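Local coordinates for 3-oxoacyl-(Acyl-carrier protein) synthase (PDB 4EFI) that probably acts as a 3-oxoacyl-[acyl-carrier-protein] synthase of the KAS III type, a thiolase-fold acyltransferase, at residues A[72-81]-A[346-354]. Sequence-based numbering, arbitrary orientation.
Sequences KAGEKLLAGL and LNIVDTIET
The flat groups that meet across this contact are the Gly80-Leu81 peptide, with the CG1-CD1 arm of Ile348 over one face, and the Asp350 carboxylate, whose OD2 Lys76 approaches from above the plane, tilted. Ile348 CD1 comes within 3.5 Å of Gly80 O, and CG1 of Ile348 stands almost straight above Gly80 C at 3.6 Å; glycine suits this spot because a beta carbon would point into the isoleucine. Beta-branching gives Ile348 a second arm: CG2, anti to the backbone N, meets Leu77 CD1 at 4.0 Å, whereas CG1 also touches Leu81 CD2. Both leucines reach strand 176-184 too. Further along, Ile352 CD1 rests on Lys76 CB and lies 3.7 Å from Lys72 O, the carbonyl that accepts the helix bond from Lys76 N; its CG2 nears Lys76 CG. Long lysine stems suit this surface, offering methylenes to Ile352 and Thr354 below their charged ends. Lys76 bends at its second torsion (chi2 71°), bringing CE to 3.8 Å from Asp350 OD2. Extended Lys72 reaches Thr354 CG2 with NZ, 3.6 Å away, while the threonine hydroxyl bonds to Ser28 N. Segment 72-81, on helix 66-81, runs 139° from edge strand 349-353, which borders strand 17-26. Alternate residues Ile348, Asp350 and Ile352 face the helix, two apolar and one acidic, so the chemistry is mainly van der Waals; Lys76 NZ, 4.4 Å from Asp350 OD2, probably adds modest attraction without forming a salt bridge.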
loop_
_atom_site.group_PDB
_atom_site.type_symbol
_atom_site.label_atom_id
_atom_site.label_comp_id
_atom_site.label_asym_id
_atom_site.label_seq_id
_atom_site.Cartn_x
_atom_site.Cartn_y
_atom_site.Cartn_z
ATOM N N LYS A 72 -7.228 12.374 8.139
ATOM C CA LYS A 72 -7.915 13.283 7.213
ATOM C C LYS A 72 -8.682 12.490 6.154
ATOM O O LYS A 72 -9.828 12.817 5.820
ATOM C CB LYS A 72 -6.885 14.214 6.558
ATOM C CG LYS A 72 -6.273 15.171 7.563
ATOM C CD LYS A 72 -5.087 15.927 6.982
ATOM C CE LYS A 72 -4.581 16.993 7.955
ATOM N NZ LYS A 72 -3.120 17.209 7.785
ATOM N N ALA A 73 -8.095 11.418 5.640
ATOM C CA ALA A 73 -8.801 10.556 4.696
ATOM C C ALA A 73 -10.031 9.958 5.358
ATOM O O ALA A 73 -11.097 9.879 4.753
ATOM C CB ALA A 73 -7.870 9.443 4.190
ATOM N N GLY A 74 -9.877 9.550 6.614
ATOM C CA GLY A 74 -10.954 8.937 7.371
ATOM C C GLY A 74 -12.117 9.885 7.603
ATOM O O GLY A 74 -13.284 9.505 7.486
ATOM N N GLU A 75 -11.823 11.129 7.956
ATOM C CA GLU A 75 -12.869 12.139 8.127
ATOM C C GLU A 75 -13.661 12.325 6.863
ATOM O O GLU A 75 -14.898 12.397 6.892
ATOM C CB GLU A 75 -12.246 13.465 8.573
ATOM C CG GLU A 75 -11.721 13.369 10.013
ATOM C CD GLU A 75 -10.862 14.533 10.469
ATOM O OE1 GLU A 75 -10.166 15.155 9.644
ATOM O OE2 GLU A 75 -10.876 14.788 11.692
ATOM N N LYS A 76 -12.977 12.417 5.734
ATOM C CA LYS A 76 -13.647 12.601 4.462
ATOM C C LYS A 76 -14.477 11.367 4.098
ATOM O O LYS A 76 -15.605 11.486 3.611
ATOM C CB LYS A 76 -12.601 12.913 3.377
ATOM C CG LYS A 76 -13.131 13.100 1.986
ATOM C CD LYS A 76 -13.907 14.384 1.844
ATOM C CE LYS A 76 -14.273 14.632 0.392
ATOM N NZ LYS A 76 -14.818 16.014 0.212
ATOM N N LEU A 77 -13.922 10.187 4.339
ATOM C CA LEU A 77 -14.617 8.943 4.051
ATOM C C LEU A 77 -15.899 8.793 4.875
ATOM O O LEU A 77 -16.970 8.486 4.343
ATOM C CB LEU A 77 -13.682 7.776 4.338
ATOM C CG LEU A 77 -14.245 6.356 4.235
ATOM C CD1 LEU A 77 -14.605 5.978 2.813
ATOM C CD2 LEU A 77 -13.240 5.347 4.804
ATOM N N LEU A 78 -15.786 9.004 6.182
ATOM C CA LEU A 78 -16.941 8.875 7.058
ATOM C C LEU A 78 -18.017 9.894 6.703
ATOM O O LEU A 78 -19.216 9.583 6.735
ATOM C CB LEU A 78 -16.548 9.020 8.530
ATOM C CG LEU A 78 -15.688 7.883 9.086
ATOM C CD1 LEU A 78 -15.117 8.250 10.428
ATOM C CD2 LEU A 78 -16.457 6.568 9.161
ATOM N N ALA A 79 -17.617 11.126 6.404
ATOM C CA ALA A 79 -18.584 12.148 6.016
ATOM C C ALA A 79 -19.279 11.760 4.735
ATOM O O ALA A 79 -20.478 11.947 4.606
ATOM C CB ALA A 79 -17.893 13.488 5.857
ATOM N N GLY A 80 -18.537 11.271 3.754
ATOM C CA GLY A 80 -19.134 10.849 2.500
ATOM C C GLY A 80 -20.113 9.706 2.647
ATOM O O GLY A 80 -21.175 9.697 2.033
ATOM N N LEU A 81 -19.741 8.705 3.415
ATOM C CA LEU A 81 -20.598 7.554 3.649
ATOM C C LEU A 81 -21.776 7.878 4.550
ATOM O O LEU A 81 -22.782 7.180 4.510
ATOM C CB LEU A 81 -19.802 6.416 4.294
ATOM C CG LEU A 81 -18.815 5.747 3.347
ATOM C CD1 LEU A 81 -17.917 4.779 4.111
ATOM C CD2 LEU A 81 -19.509 5.028 2.210
ATOM N N LEU A 346 -19.252 2.385 -6.307
ATOM C CA LEU A 346 -18.981 3.178 -5.114
ATOM C C LEU A 346 -19.056 4.647 -5.450
ATOM O O LEU A 346 -18.428 5.088 -6.413
ATOM C CB LEU A 346 -17.573 2.897 -4.582
ATOM C CG LEU A 346 -17.206 1.480 -4.167
ATOM C CD1 LEU A 346 -15.782 1.454 -3.624
ATOM C CD2 LEU A 346 -18.206 0.946 -3.154
ATOM N N ASN A 347 -19.781 5.405 -4.640
ATOM C CA ASN A 347 -19.789 6.860 -4.754
ATOM C C ASN A 347 -18.654 7.564 -4.014
ATOM O O ASN A 347 -18.237 8.650 -4.406
ATOM C CB ASN A 347 -21.115 7.428 -4.239
ATOM C CG ASN A 347 -22.299 7.055 -5.108
ATOM O OD1 ASN A 347 -22.189 6.977 -6.334
ATOM N ND2 ASN A 347 -23.447 6.824 -4.471
ATOM N N ILE A 348 -18.156 6.954 -2.933
ATOM C CA ILE A 348 -17.157 7.590 -2.087
ATOM C C ILE A 348 -15.803 6.991 -2.405
ATOM O O ILE A 348 -15.358 6.010 -1.793
ATOM C CB ILE A 348 -17.502 7.507 -0.580
ATOM C CG1 ILE A 348 -18.927 8.011 -0.350
ATOM C CG2 ILE A 348 -16.533 8.322 0.252
ATOM C CD1 ILE A 348 -19.176 9.440 -0.873
ATOM N N VAL A 349 -15.178 7.553 -3.427
ATOM C CA VAL A 349 -13.830 7.219 -3.855
ATOM C C VAL A 349 -13.196 8.565 -4.172
ATOM O O VAL A 349 -13.655 9.258 -5.089
ATOM C CB VAL A 349 -13.840 6.363 -5.128
ATOM C CG1 VAL A 349 -12.413 6.080 -5.593
ATOM C CG2 VAL A 349 -14.620 5.075 -4.901
ATOM N N ASP A 350 -12.188 8.996 -3.425
ATOM C CA ASP A 350 -11.688 10.364 -3.558
ATOM C C ASP A 350 -10.238 10.467 -3.138
ATOM O O ASP A 350 -9.755 9.629 -2.402
ATOM C CB ASP A 350 -12.539 11.318 -2.727
ATOM C CG ASP A 350 -12.846 12.621 -3.455
ATOM O OD1 ASP A 350 -12.067 13.038 -4.355
ATOM O OD2 ASP A 350 -13.889 13.219 -3.122
ATOM N N THR A 351 -9.574 11.502 -3.637
ATOM C CA THR A 351 -8.199 11.828 -3.292
ATOM C C THR A 351 -8.186 13.290 -2.868
ATOM O O THR A 351 -8.638 14.160 -3.629
ATOM C CB THR A 351 -7.228 11.633 -4.470
ATOM O OG1 THR A 351 -7.415 10.336 -5.043
ATOM C CG2 THR A 351 -5.813 11.778 -4.009
ATOM N N ILE A 352 -7.735 13.570 -1.648
ATOM C CA ILE A 352 -7.678 14.920 -1.102
ATOM C C ILE A 352 -6.238 15.215 -0.707
ATOM O O ILE A 352 -5.396 14.324 -0.688
ATOM C CB ILE A 352 -8.601 15.078 0.131
ATOM C CG1 ILE A 352 -8.201 14.116 1.260
ATOM C CG2 ILE A 352 -10.053 14.812 -0.271
ATOM C CD1 ILE A 352 -8.932 14.357 2.579
ATOM N N GLU A 353 -5.952 16.463 -0.370
ATOM C CA GLU A 353 -4.636 16.788 0.149
ATOM C C GLU A 353 -4.735 17.429 1.510
ATOM O O GLU A 353 -5.814 17.831 1.960
ATOM C CB GLU A 353 -3.815 17.621 -0.841
ATOM C CG GLU A 353 -4.362 18.939 -1.159
ATOM C CD GLU A 353 -3.577 19.702 -2.272
ATOM O OE1 GLU A 353 -2.650 19.181 -2.962
ATOM O OE2 GLU A 353 -3.916 20.891 -2.457
ATOM N N THR A 354 -3.607 17.491 2.193
ATOM C CA THR A 354 -3.553 18.139 3.485
ATOM C C THR A 354 -3.812 19.637 3.373
ATOM O O THR A 354 -3.768 20.215 2.269
ATOM C CB THR A 354 -2.170 17.960 4.129
ATOM O OG1 THR A 354 -1.157 18.469 3.244
ATOM C CG2 THR A 354 -1.882 16.503 4.425
ATOM O OXT THR A 354 -4.043 20.285 4.400
#